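Antifreeze protein (Marinomonas primoryensis, PDB 3P4G) binds ice as a hyperactive, calcium-dependent antifreeze protein, folded as a right-handed beta-helix, probably by way of ordered waters anchored on its surface. Local coordinates at residues A[176-181]-A[197-202]; A[209-214]-A[228-233]; A[216-221]-A[235-240]; A[251-256]-A[272-277]; A[259-264]-A[278-283]. One frame throughout, in Å; residues are numbered along the deposited sequence.

Contact 1 of 5, residues A[176-181]-A[197-202]. With CA (calcium ion), chain L; CA (calcium ion), chain M; CA (calcium ion), chain K.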
# COMPACT_ATOMS: atom_id res chain seq x y z
N THR A 176 -4.57 -5.15 -10.12
CA THR A 176 -4.91 -4.44 -11.37
C THR A 176 -5.61 -3.10 -11.04
O THR A 176 -5.96 -2.82 -9.86
CB THR A 176 -5.83 -5.26 -12.28
OG1 THR A 176 -7.13 -5.39 -11.67
CG2 THR A 176 -5.20 -6.70 -12.62
N ASP A 177 -5.80 -2.32 -12.09
CA ASP A 177 -6.46 -0.97 -12.03
C ASP A 177 -5.61 0.09 -11.31
O ASP A 177 -4.43 -0.14 -10.99
CB ASP A 177 -7.91 -1.14 -11.49
CG ASP A 177 -8.66 -2.16 -12.30
OD1 ASP A 177 -8.95 -3.27 -11.78
OD2 ASP A 177 -8.94 -1.86 -13.51
N ASN A 178 -6.20 1.26 -11.09
CA ASN A 178 -5.43 2.49 -10.80
C ASN A 178 -5.51 2.75 -9.29
O ASN A 178 -6.49 3.26 -8.75
CB ASN A 178 -5.98 3.63 -11.56
CG ASN A 178 -6.01 3.36 -13.07
OD1 ASN A 178 -5.13 2.69 -13.64
ND2 ASN A 178 -7.04 3.89 -13.72
N ASP A 179 -4.45 2.32 -8.64
CA ASP A 179 -4.41 2.32 -7.19
C ASP A 179 -3.53 3.43 -6.60
O ASP A 179 -2.55 3.86 -7.22
CB ASP A 179 -3.79 1.01 -6.71
CG ASP A 179 -4.51 -0.23 -7.27
OD1 ASP A 179 -5.68 -0.51 -6.90
OD2 ASP A 179 -3.90 -0.98 -8.04
N THR A 180 -3.86 3.81 -5.35
CA THR A 180 -3.11 4.83 -4.57
C THR A 180 -2.65 4.16 -3.30
O THR A 180 -3.44 3.46 -2.64
CB THR A 180 -3.96 6.02 -4.19
OG1 THR A 180 -4.26 6.72 -5.40
CG2 THR A 180 -3.21 6.94 -3.20
N VAL A 181 -1.39 4.37 -2.98
CA VAL A 181 -0.85 3.95 -1.66
C VAL A 181 -0.16 5.16 -1.05
O VAL A 181 0.60 5.87 -1.72
CB VAL A 181 0.21 2.84 -1.80
CG1 VAL A 181 0.77 2.41 -0.42
CG2 VAL A 181 -0.42 1.62 -2.53
N THR A 197 -0.36 -3.71 -12.47
CA THR A 197 -0.92 -3.04 -13.67
C THR A 197 -1.77 -1.82 -13.28
O THR A 197 -2.22 -1.67 -12.12
CB THR A 197 -1.70 -4.00 -14.60
OG1 THR A 197 -3.01 -4.24 -14.08
CG2 THR A 197 -0.95 -5.36 -14.80
N GLY A 198 -2.02 -0.95 -14.25
CA GLY A 198 -2.73 0.30 -13.97
C GLY A 198 -1.78 1.48 -13.78
O GLY A 198 -0.53 1.34 -13.66
N ASP A 199 -2.50 2.63 -13.69
CA ASP A 199 -1.76 3.92 -13.57
C ASP A 199 -1.78 4.26 -12.10
O ASP A 199 -2.80 4.72 -11.58
CB ASP A 199 -2.39 5.03 -14.42
CG ASP A 199 -2.19 4.81 -15.91
OD1 ASP A 199 -1.34 3.98 -16.28
OD2 ASP A 199 -2.84 5.43 -16.78
N ASP A 200 -0.71 3.85 -11.34
CA ASP A 200 -0.74 3.89 -9.87
C ASP A 200 0.05 5.03 -9.26
O ASP A 200 1.02 5.49 -9.88
CB ASP A 200 -0.18 2.59 -9.34
CG ASP A 200 -0.92 1.34 -9.93
OD1 ASP A 200 -2.06 1.01 -9.55
OD2 ASP A 200 -0.32 0.66 -10.75
N SER A 201 -0.31 5.39 -8.01
CA SER A 201 0.38 6.44 -7.27
C SER A 201 0.85 5.89 -5.93
O SER A 201 0.07 5.27 -5.22
CB SER A 201 -0.57 7.63 -7.02
OG SER A 201 0.23 8.55 -6.23
N LEU A 202 2.14 6.11 -5.60
CA LEU A 202 2.69 5.80 -4.28
C LEU A 202 3.40 7.02 -3.66
O LEU A 202 4.22 7.70 -4.30
CB LEU A 202 3.68 4.62 -4.41
CG LEU A 202 4.51 4.36 -3.14
CD1 LEU A 202 3.65 4.00 -1.89
CD2 LEU A 202 5.55 3.27 -3.38
CA CA L . -2.54 -1.18 -9.94
CA CA M . 1.26 0.41 -12.46
CA CA K . -6.27 -2.67 -7.48
O HOH W 1 -4.98 -2.31 -14.81
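The turns holding D179 and D200 belong to the calcium-binding side of a right-handed beta-helix, where successive coils stack in register with a metal ion between each pair. The calcium ion between these two coils takes D179 OD2, D200 OD1 and the carbonyl oxygens of D177 and T197; the carbonyls of G175 and L195 complete its set of six. D200 OD1 lies 2.3 Å from the ion and also accepts the backbone N of D179 at 2.9 Å, on its anti side and 20° out of the carboxylate plane. The turn has a second clamp in N178. With CG beside its own backbone N (chi1 -56°), its OD1 receives the N of D199 at 2.6 Å, the donor tilted from the amide carbonyl plane. T176 and T197 lie side by side and point the same way, T197 OG1 standing 3.5 Å from T176 CB, while a water links T197 OG1 to the N of D177. Farther along, the coils become parallel strands, S201 N bonding to D179 O at 2.8 Å. On the inward face, V181 CG1 rests 3.6 Å from L202 CD1. D179 OD1 reaches the calcium on the preceding side and D200 OD2 the one on the following side, so both carboxylates bridge two ions; the dense negative charge is probably balanced by the metals, consistent with the calcium dependence of this protein.

Contact 2 of 5, residues A[209-214]-A[228-233]. With CA (calcium ion), chain M; CA (calcium ion), chain N.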
# COMPACT_ATOMS: atom_id res chain seq x y z
N PHE A 209 13.76 1.15 2.48
CA PHE A 209 14.80 0.14 2.69
C PHE A 209 14.42 -1.17 1.98
O PHE A 209 15.32 -2.00 1.71
CB PHE A 209 15.04 -0.11 4.18
CG PHE A 209 15.45 1.12 4.97
CD1 PHE A 209 16.19 2.14 4.38
CD2 PHE A 209 15.11 1.22 6.30
CE1 PHE A 209 16.57 3.26 5.13
CE2 PHE A 209 15.51 2.33 7.08
CZ PHE A 209 16.24 3.34 6.50
N GLY A 210 13.13 -1.37 1.70
CA GLY A 210 12.63 -2.57 0.93
C GLY A 210 12.53 -2.29 -0.56
O GLY A 210 13.44 -1.71 -1.14
N GLU A 211 11.42 -2.67 -1.18
CA GLU A 211 11.27 -2.54 -2.63
C GLU A 211 9.92 -1.93 -2.98
O GLU A 211 8.90 -2.17 -2.29
CB GLU A 211 11.35 -3.94 -3.28
CG GLU A 211 12.70 -4.66 -2.99
CD GLU A 211 12.93 -5.81 -3.93
OE1 GLU A 211 12.04 -6.70 -4.02
OE2 GLU A 211 14.00 -5.83 -4.58
N VAL A 212 9.92 -1.22 -4.11
CA VAL A 212 8.71 -0.64 -4.72
C VAL A 212 8.74 -1.01 -6.20
O VAL A 212 9.80 -0.97 -6.86
CB VAL A 212 8.67 0.88 -4.56
CG1 VAL A 212 7.67 1.57 -5.55
CG2 VAL A 212 8.43 1.28 -3.10
N ASP A 213 7.57 -1.38 -6.73
CA ASP A 213 7.47 -1.68 -8.15
C ASP A 213 6.21 -0.99 -8.65
O ASP A 213 5.10 -1.27 -8.14
CB ASP A 213 7.36 -3.20 -8.35
CG ASP A 213 7.61 -3.63 -9.78
OD1 ASP A 213 7.26 -2.90 -10.72
OD2 ASP A 213 8.32 -4.66 -9.97
N GLY A 214 6.37 -0.12 -9.64
CA GLY A 214 5.23 0.62 -10.25
C GLY A 214 4.40 -0.33 -11.12
O GLY A 214 3.16 -0.13 -11.32
N SER A 228 17.61 3.15 0.35
CA SER A 228 18.69 2.19 0.20
C SER A 228 18.22 0.96 -0.59
O SER A 228 19.07 0.16 -0.95
CB SER A 228 19.24 1.72 1.56
OG SER A 228 18.24 0.99 2.28
N GLY A 229 16.90 0.78 -0.80
CA GLY A 229 16.38 -0.46 -1.41
C GLY A 229 16.18 -0.27 -2.93
O GLY A 229 16.97 0.44 -3.58
N ASN A 230 15.14 -0.85 -3.49
CA ASN A 230 15.01 -0.87 -4.94
C ASN A 230 13.73 -0.20 -5.36
O ASN A 230 12.70 -0.40 -4.74
CB ASN A 230 15.01 -2.30 -5.45
CG ASN A 230 16.30 -3.02 -5.14
OD1 ASN A 230 16.29 -4.20 -4.77
ND2 ASN A 230 17.41 -2.32 -5.27
N ILE A 231 13.79 0.53 -6.46
CA ILE A 231 12.58 1.08 -7.09
C ILE A 231 12.59 0.63 -8.57
O ILE A 231 13.60 0.83 -9.25
CB ILE A 231 12.55 2.63 -7.07
CG1 ILE A 231 12.55 3.19 -5.65
CG2 ILE A 231 11.30 3.18 -7.89
CD1 ILE A 231 12.72 4.74 -5.57
N GLN A 232 11.49 0.03 -9.03
CA GLN A 232 11.29 -0.28 -10.44
C GLN A 232 10.09 0.54 -10.93
O GLN A 232 9.03 0.46 -10.32
CB GLN A 232 11.01 -1.80 -10.60
CG GLN A 232 10.63 -2.22 -11.99
CD GLN A 232 11.70 -1.86 -13.02
OE1 GLN A 232 11.49 -1.02 -13.92
NE2 GLN A 232 12.86 -2.50 -12.89
N GLY A 233 10.26 1.33 -11.99
CA GLY A 233 9.13 2.10 -12.54
C GLY A 233 8.25 1.15 -13.35
O GLY A 233 7.02 1.40 -13.46
CA CA M . 1.26 0.41 -12.46
CA CA N . 5.11 1.74 -14.81
O HOH W 2 17.96 -1.67 1.81
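F209-G214 and S228-G233 run parallel, their strand axes 4.8 Å apart and turned by 2°, and four backbone bonds from N230 N to G210 O through to G214 N to Q232 O lace them together. That last bond measures 2.8 Å and continues past the end of the strands. E211, D213, N230 and Q232 share the outward face. E211 and N230 lie side by side, pointing the same way, with carboxylate and amide planes 59° apart. As modelled, E211 OE2 and N230 OD1 approach to 2.8 Å although both are acceptors, so the orientation of this amide is doubtful; E211 OE1 is held instead by a salt bridge to K192. D213 lies alongside Q232, its CG 3.9 Å from Q232 CB, and its OD1 bonds to G215. V212 and I231 turn to the interior, where both pack on I221 of the opposing strand 220-223. At the start of the segments, S228 OG, set between its backbone N and carbonyl carbon (chi1 65°), comes 3.2 Å from F209 CD1. One water joins that hydroxyl to F209 O, to which it donates. At the C-terminal end, G214 and G233 each turn a carbonyl oxygen to a calcium ion, G214 O at 2.3 Å. G214 is therefore used at both ends of its backbone: its N-H completes the strand ladder while its carbonyl starts the metal site, tying strand pairing to ion binding.

Contact 3 of 5, residues A[216-221]-A[235-240]. With CA (calcium ion), chain N; CA (calcium ion), chain O; CA (calcium ion), chain M.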
# COMPACT_ATOMS: atom_id res chain seq x y z
N THR A 216 3.35 -2.31 -14.72
CA THR A 216 2.99 -1.70 -16.02
C THR A 216 2.14 -0.47 -15.75
O THR A 216 1.78 -0.20 -14.60
CB THR A 216 2.23 -2.65 -16.96
OG1 THR A 216 0.95 -2.92 -16.39
CG2 THR A 216 3.10 -3.97 -17.15
N GLY A 217 1.87 0.29 -16.79
CA GLY A 217 1.11 1.56 -16.66
C GLY A 217 2.03 2.73 -16.32
O GLY A 217 3.24 2.55 -16.11
N ASN A 218 1.46 3.92 -16.28
CA ASN A 218 2.23 5.18 -16.07
C ASN A 218 2.05 5.56 -14.62
O ASN A 218 0.99 6.10 -14.22
CB ASN A 218 1.60 6.27 -16.94
CG ASN A 218 1.57 5.89 -18.40
OD1 ASN A 218 2.45 5.22 -18.91
ND2 ASN A 218 0.54 6.34 -19.08
N ASP A 219 3.08 5.27 -13.84
CA ASP A 219 3.00 5.42 -12.39
C ASP A 219 3.77 6.61 -11.83
O ASP A 219 4.76 7.06 -12.44
CB ASP A 219 3.59 4.16 -11.77
CG ASP A 219 2.93 2.90 -12.32
OD1 ASP A 219 1.73 2.67 -12.06
OD2 ASP A 219 3.62 2.12 -12.97
N THR A 220 3.30 7.08 -10.68
CA THR A 220 3.99 8.11 -9.91
C THR A 220 4.46 7.53 -8.60
O THR A 220 3.64 7.04 -7.82
CB THR A 220 3.05 9.30 -9.64
OG1 THR A 220 2.67 9.92 -10.87
CG2 THR A 220 3.73 10.32 -8.77
N ILE A 221 5.76 7.60 -8.34
CA ILE A 221 6.34 7.13 -7.05
C ILE A 221 7.10 8.25 -6.42
O ILE A 221 8.04 8.79 -7.06
CB ILE A 221 7.27 5.95 -7.36
CG1 ILE A 221 6.42 4.73 -7.80
CG2 ILE A 221 8.14 5.59 -6.13
CD1 ILE A 221 7.29 3.72 -8.60
N THR A 235 7.27 -0.99 -17.03
CA THR A 235 6.90 -0.42 -18.35
C THR A 235 6.04 0.84 -18.10
O THR A 235 5.59 1.11 -16.98
CB THR A 235 6.20 -1.41 -19.26
OG1 THR A 235 4.88 -1.70 -18.76
CG2 THR A 235 7.00 -2.74 -19.25
N GLY A 236 5.78 1.57 -19.15
CA GLY A 236 4.98 2.79 -19.01
C GLY A 236 5.89 3.99 -18.81
O GLY A 236 7.11 3.88 -18.53
N ASN A 237 5.26 5.15 -18.90
CA ASN A 237 5.98 6.44 -18.77
C ASN A 237 5.79 6.96 -17.35
O ASN A 237 4.74 7.52 -17.01
CB ASN A 237 5.41 7.41 -19.79
CG ASN A 237 5.37 6.80 -21.18
OD1 ASN A 237 6.30 6.09 -21.58
ND2 ASN A 237 4.26 7.03 -21.93
N ASP A 238 6.77 6.66 -16.51
CA ASP A 238 6.70 6.84 -15.05
C ASP A 238 7.44 8.09 -14.58
O ASP A 238 8.34 8.57 -15.24
CB ASP A 238 7.33 5.62 -14.39
CG ASP A 238 6.72 4.32 -14.91
OD1 ASP A 238 5.49 4.14 -14.65
OD2 ASP A 238 7.41 3.44 -15.48
N ILE A 239 7.10 8.54 -13.39
CA ILE A 239 7.88 9.60 -12.74
C ILE A 239 8.22 9.13 -11.31
O ILE A 239 7.32 8.67 -10.56
CB ILE A 239 7.18 10.99 -12.73
CG1 ILE A 239 8.13 11.96 -12.01
CG2 ILE A 239 5.78 10.95 -12.00
CD1 ILE A 239 7.87 13.47 -12.38
N VAL A 240 9.49 9.18 -10.97
CA VAL A 240 9.97 8.80 -9.64
C VAL A 240 10.63 10.02 -9.04
O VAL A 240 11.47 10.67 -9.70
CB VAL A 240 10.97 7.62 -9.71
CG1 VAL A 240 11.55 7.28 -8.33
CG2 VAL A 240 10.27 6.34 -10.30
CA CA N . 5.11 1.74 -14.81
CA CA O . 8.92 3.10 -17.21
CA CA M . 1.26 0.41 -12.46
O HOH W 3 2.60 0.35 -19.56
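Metal coordination dominates where G217 and D219 meet T235 and D238: the calcium between them takes the carbonyl oxygens of G217 and T235, D219 OD2 and, at 2.4 Å, D238 OD1, with G215 and G233 supplying the rest. Hydrogen bonds reinforce it. D238 OD1 uses its anti lone pair to accept D219 N at 2.8 Å, and N218 OD1 takes N237 N at 2.8 Å from a donor tilted 29° out of the amide carbonyl plane. Backbone bonds then start the parallel strands, I239 N to D219 O and I221 N to I239 O. A water joins G217 N to T235 OG1. The remaining contacts are van der Waals. T216 and T235 lie side by side, T235 OG1 being 3.3 Å from T216 CG2. On the outward face I239 CG2, in the crowded position between its backbone N and carbonyl carbon, meets T220 OG1 at 3.5 Å; inward, I221 CB and V240 CG2 are 4.2 Å apart. D219 and D238 each span two calciums, whereas the threonines and N218 face outward in ranks, a regular array probably suited to ordering water for ice binding.

Contact 4 of 5, residues A[251-256]-A[272-277]. With CA (calcium ion), chain P; CA (calcium ion), chain O; CA (calcium ion), chain Q.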
# COMPACT_ATOMS: atom_id res chain seq x y z
N ASN A 251 19.03 0.69 -5.87
CA ASN A 251 18.90 0.58 -7.33
C ASN A 251 17.59 1.18 -7.78
O ASN A 251 16.54 0.78 -7.30
CB ASN A 251 18.94 -0.88 -7.77
CG ASN A 251 19.00 -1.02 -9.27
OD1 ASN A 251 18.02 -0.77 -9.95
ND2 ASN A 251 20.17 -1.37 -9.80
N ILE A 252 17.67 2.15 -8.68
CA ILE A 252 16.43 2.78 -9.22
C ILE A 252 16.45 2.53 -10.70
O ILE A 252 17.30 3.10 -11.41
CB ILE A 252 16.35 4.30 -8.90
CG1 ILE A 252 16.36 4.52 -7.39
CG2 ILE A 252 15.04 4.93 -9.49
CD1 ILE A 252 16.58 5.99 -6.94
N SER A 253 15.51 1.70 -11.16
CA SER A 253 15.39 1.39 -12.57
C SER A 253 14.02 1.84 -13.07
O SER A 253 12.98 1.48 -12.48
CB SER A 253 15.61 -0.10 -12.74
OG SER A 253 16.97 -0.38 -12.45
N LEU A 254 14.01 2.61 -14.15
CA LEU A 254 12.77 3.24 -14.59
C LEU A 254 11.96 2.41 -15.57
O LEU A 254 10.77 2.67 -15.78
CB LEU A 254 13.03 4.64 -15.16
CG LEU A 254 13.69 5.59 -14.14
CD1 LEU A 254 13.88 7.05 -14.69
CD2 LEU A 254 12.95 5.62 -12.78
N GLY A 255 12.61 1.38 -16.11
CA GLY A 255 11.93 0.46 -16.96
C GLY A 255 11.79 1.00 -18.40
O GLY A 255 12.31 2.04 -18.76
N THR A 256 11.18 0.21 -19.25
CA THR A 256 10.87 0.70 -20.58
C THR A 256 9.89 1.90 -20.39
O THR A 256 9.34 2.11 -19.30
CB THR A 256 10.20 -0.34 -21.49
OG1 THR A 256 8.88 -0.64 -21.03
CG2 THR A 256 11.03 -1.64 -21.56
N ALA A 272 19.01 3.86 -13.50
CA ALA A 272 18.88 3.51 -14.94
C ALA A 272 17.60 4.00 -15.52
O ALA A 272 16.51 3.78 -14.96
CB ALA A 272 19.01 1.98 -15.14
N GLY A 273 17.71 4.67 -16.66
CA GLY A 273 16.51 5.05 -17.43
C GLY A 273 15.91 3.83 -18.15
O GLY A 273 14.67 3.79 -18.40
N ASN A 274 16.80 2.86 -18.45
CA ASN A 274 16.50 1.68 -19.28
C ASN A 274 16.01 2.17 -20.65
O ASN A 274 16.35 3.30 -21.06
CB ASN A 274 15.46 0.78 -18.57
CG ASN A 274 15.98 0.26 -17.22
OD1 ASN A 274 15.32 0.44 -16.23
ND2 ASN A 274 17.17 -0.37 -17.20
N GLU A 275 15.25 1.35 -21.37
CA GLU A 275 14.82 1.74 -22.73
C GLU A 275 13.93 2.96 -22.61
O GLU A 275 13.26 3.12 -21.61
CB GLU A 275 14.00 0.61 -23.39
CG GLU A 275 14.79 -0.70 -23.60
CD GLU A 275 14.84 -1.68 -22.38
OE1 GLU A 275 14.53 -1.35 -21.19
OE2 GLU A 275 15.23 -2.84 -22.63
N GLY A 276 13.91 3.76 -23.67
CA GLY A 276 12.98 4.91 -23.76
C GLY A 276 13.77 6.19 -23.58
O GLY A 276 15.03 6.19 -23.41
N ASP A 277 13.03 7.29 -23.58
CA ASP A 277 13.58 8.65 -23.56
C ASP A 277 13.49 9.13 -22.13
O ASP A 277 12.41 9.48 -21.64
CB ASP A 277 12.74 9.52 -24.48
CG ASP A 277 13.35 10.87 -24.70
OD1 ASP A 277 14.57 10.90 -24.97
OD2 ASP A 277 12.61 11.88 -24.65
CA CA P . 12.76 4.24 -19.59
CA CA O . 8.92 3.10 -17.21
CA CA Q . 16.76 5.43 -22.03
O HOH W 4 18.20 -1.30 -14.63
O HOH W 5 18.45 5.35 -20.33
O HOH W 6 17.48 3.84 -23.79
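N274 reaches G255 through a backbone bent to positive phi (58°) and a first torsion that keeps CG beside its own N (chi1 -61°). Its OD1 then meets the N-H of G255 at 2.9 Å, in the amide carbonyl plane and on a lone pair, while N274 CB lies 3.4 Å from G255 O. In E275 a bend at chi2 (85°) brings CD back toward the preceding coil, where OE1 stands 3.5 Å from T256 CG2; the two side chains cross obliquely. The backbones run parallel here, with A272 N bonded to I252 O and L254 N to A272 O. This lies at the last stacked pair of calcium-binding turns of the beta-helix, and E275 occupies the place that threonine fills in most of the preceding coils. The calcium between the turns takes the carbonyl oxygens of G255, G273 and E275, the last at 2.4 Å, and D259, D278 and G257 complete it. L254 O and T256 O face the ion of the preceding coil. The next calcium marks the end of the row: N274 O and G276 O bind it together with two waters, D278 and E304, the waters probably taking the place of ligands that a further coil would supply. In the conformer of S253 described here, a water donates to S253 OG and accepts N274 ND2, so the amide group of N274 is held at both its oxygen and its nitrogen. Inward, L254 CG lies 3.4 Å from A272 O, and its side chain also packs on F303.

Contact 5 of 5, residues A[259-264]-A[278-283]. With CA (calcium ion), chain P; CA (calcium ion), chain O; CA (calcium ion), chain Q.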
# COMPACT_ATOMS: atom_id res chain seq x y z
N ASP A 259 10.77 7.84 -19.05
CA ASP A 259 10.62 8.04 -17.61
C ASP A 259 11.35 9.26 -17.09
O ASP A 259 12.29 9.74 -17.72
CB ASP A 259 11.16 6.79 -16.90
CG ASP A 259 10.42 5.54 -17.35
OD1 ASP A 259 9.24 5.41 -17.02
OD2 ASP A 259 11.02 4.71 -18.04
N VAL A 260 10.94 9.73 -15.91
CA VAL A 260 11.59 10.87 -15.27
C VAL A 260 12.03 10.45 -13.87
O VAL A 260 11.24 9.83 -13.12
CB VAL A 260 10.60 12.09 -15.18
CG1 VAL A 260 11.16 13.13 -14.21
CG2 VAL A 260 10.33 12.63 -16.63
N LEU A 261 13.26 10.79 -13.51
CA LEU A 261 13.73 10.61 -12.13
C LEU A 261 14.18 11.96 -11.59
O LEU A 261 15.04 12.63 -12.15
CB LEU A 261 14.90 9.61 -12.09
CG LEU A 261 15.55 9.48 -10.70
CD1 LEU A 261 14.55 8.93 -9.66
CD2 LEU A 261 16.71 8.46 -10.85
N ILE A 262 13.54 12.37 -10.52
CA ILE A 262 13.94 13.57 -9.78
C ILE A 262 14.57 13.19 -8.48
O ILE A 262 13.96 12.54 -7.64
CB ILE A 262 12.74 14.50 -9.55
CG1 ILE A 262 12.20 14.95 -10.91
CG2 ILE A 262 13.16 15.82 -8.78
CD1 ILE A 262 10.86 15.42 -10.81
N VAL A 263 15.82 13.65 -8.31
CA VAL A 263 16.57 13.32 -7.10
C VAL A 263 16.91 14.62 -6.44
O VAL A 263 17.69 15.44 -6.98
CB VAL A 263 17.78 12.37 -7.40
CG1 VAL A 263 18.28 12.56 -8.75
CG2 VAL A 263 18.90 12.46 -6.43
N GLU A 264 16.37 14.82 -5.23
CA GLU A 264 16.52 16.13 -4.61
C GLU A 264 17.76 16.27 -3.69
O GLU A 264 18.05 17.37 -3.22
CB GLU A 264 15.25 16.48 -3.83
CG GLU A 264 13.99 16.51 -4.69
CD GLU A 264 12.75 16.99 -3.92
OE1 GLU A 264 12.86 17.38 -2.75
OE2 GLU A 264 11.63 16.97 -4.50
N ASP A 278 14.62 9.03 -21.43
CA ASP A 278 14.62 9.17 -19.97
C ASP A 278 15.36 10.44 -19.52
O ASP A 278 16.44 10.81 -20.07
CB ASP A 278 15.23 7.92 -19.36
CG ASP A 278 14.45 6.65 -19.75
OD1 ASP A 278 13.27 6.50 -19.34
OD2 ASP A 278 15.01 5.84 -20.51
N SER A 279 14.80 11.05 -18.46
CA SER A 279 15.26 12.32 -17.89
C SER A 279 15.58 12.21 -16.42
O SER A 279 14.88 11.51 -15.67
CB SER A 279 14.18 13.43 -18.03
OG SER A 279 13.79 13.62 -19.40
N ILE A 280 16.63 12.89 -16.03
CA ILE A 280 17.00 12.91 -14.60
C ILE A 280 17.28 14.35 -14.21
O ILE A 280 17.97 15.08 -14.93
CB ILE A 280 18.18 11.94 -14.25
CG1 ILE A 280 18.38 11.86 -12.72
CG2 ILE A 280 19.54 12.34 -14.92
CD1 ILE A 280 19.49 10.90 -12.28
N TYR A 281 16.81 14.74 -13.01
CA TYR A 281 17.06 16.06 -12.49
C TYR A 281 17.84 15.87 -11.19
O TYR A 281 17.32 15.31 -10.24
CB TYR A 281 15.72 16.74 -12.19
CG TYR A 281 15.80 18.15 -11.63
CD1 TYR A 281 16.93 18.96 -11.86
CD2 TYR A 281 14.70 18.70 -10.95
CE1 TYR A 281 17.00 20.25 -11.37
CE2 TYR A 281 14.77 20.02 -10.43
CZ TYR A 281 15.91 20.78 -10.67
OH TYR A 281 16.01 22.08 -10.17
N LEU A 282 19.07 16.35 -11.19
CA LEU A 282 19.96 16.26 -10.02
C LEU A 282 19.90 17.60 -9.31
O LEU A 282 20.77 18.46 -9.51
CB LEU A 282 21.39 15.99 -10.48
CG LEU A 282 21.61 14.69 -11.28
CD1 LEU A 282 23.02 14.59 -11.88
CD2 LEU A 282 21.36 13.46 -10.37
N LYS A 283 18.87 17.79 -8.49
CA LYS A 283 18.62 19.13 -7.91
C LYS A 283 19.72 19.51 -6.90
O LYS A 283 19.96 20.70 -6.65
CB LYS A 283 17.27 19.10 -7.23
CG LYS A 283 16.77 20.42 -6.62
CD LYS A 283 15.24 20.31 -6.41
CE LYS A 283 14.60 21.69 -6.47
NZ LYS A 283 14.86 22.49 -5.22
CA CA P . 12.76 4.24 -19.59
CA CA O . 8.92 3.10 -17.21
CA CA Q . 16.76 5.43 -22.03
O HOH W 7 11.76 11.63 -20.18
O HOH W 5 18.45 5.35 -20.33
O HOH W 6 17.48 3.84 -23.79
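Y281 sets its ring obliquely to I262, whose CG2 lies 3.9 Å from ring atom CD2; the ring CG is anti to the backbone N (chi1 -180°). Over one face of the ring, offset toward the rim, sits CB of K283. The other flat groups are the carboxylates of D259 and D278. D278 OD1 accepts D259 N at 2.9 Å on its anti side, 27° out of the carboxylate plane, and binds the calcium between the coils. D259 OD2 binds that ion at 2.4 Å; the preceding ion is held by both oxygens, OD1 at 2.3 Å and OD2 at a longer 2.8 Å. Beyond the aspartates, parallel strands are joined by bonds from S279 N to D259 O through to K283 N to V263 O. On the inward face L261 CD2 meets I280 CD1, and V263 CG1 packs 3.6 Å from L282 CD2. V263 has an unusual chi1 of 28°, away from the staggered positions. A water joins S279 OG to D259 O, and strand 305-308 lies next in line beside strand 279-282. Aspartates bridging successive calcium ions beside parallel strands with aliphatic side chains stacked inward fit the calcium-binding right-handed beta-helix, here near its C-terminal end.

All five contacts lie along one calcium-stacked beta-helix, and each joins successive coils. Contacts 1, 3 and 5 belong to the same ranks of parallel strands, with contacts 1 and 3 about 10 Å apart between centres and 3 and 5 about 13 Å. Contacts 2 and 4 lie on the opposite stack, following strands 211-213, 230-232 and 251-253. Along the chain, contact 1 closes before contact 2 opens; contacts 2 and 3 alternate their segments, as do 4 and 5. Contacts 1, 2 and 3 share one calcium and contacts 3, 4 and 5 another, so the metals tie the coils along the solenoid. Such repetition gives a long, regular surface, probably suited to binding ice.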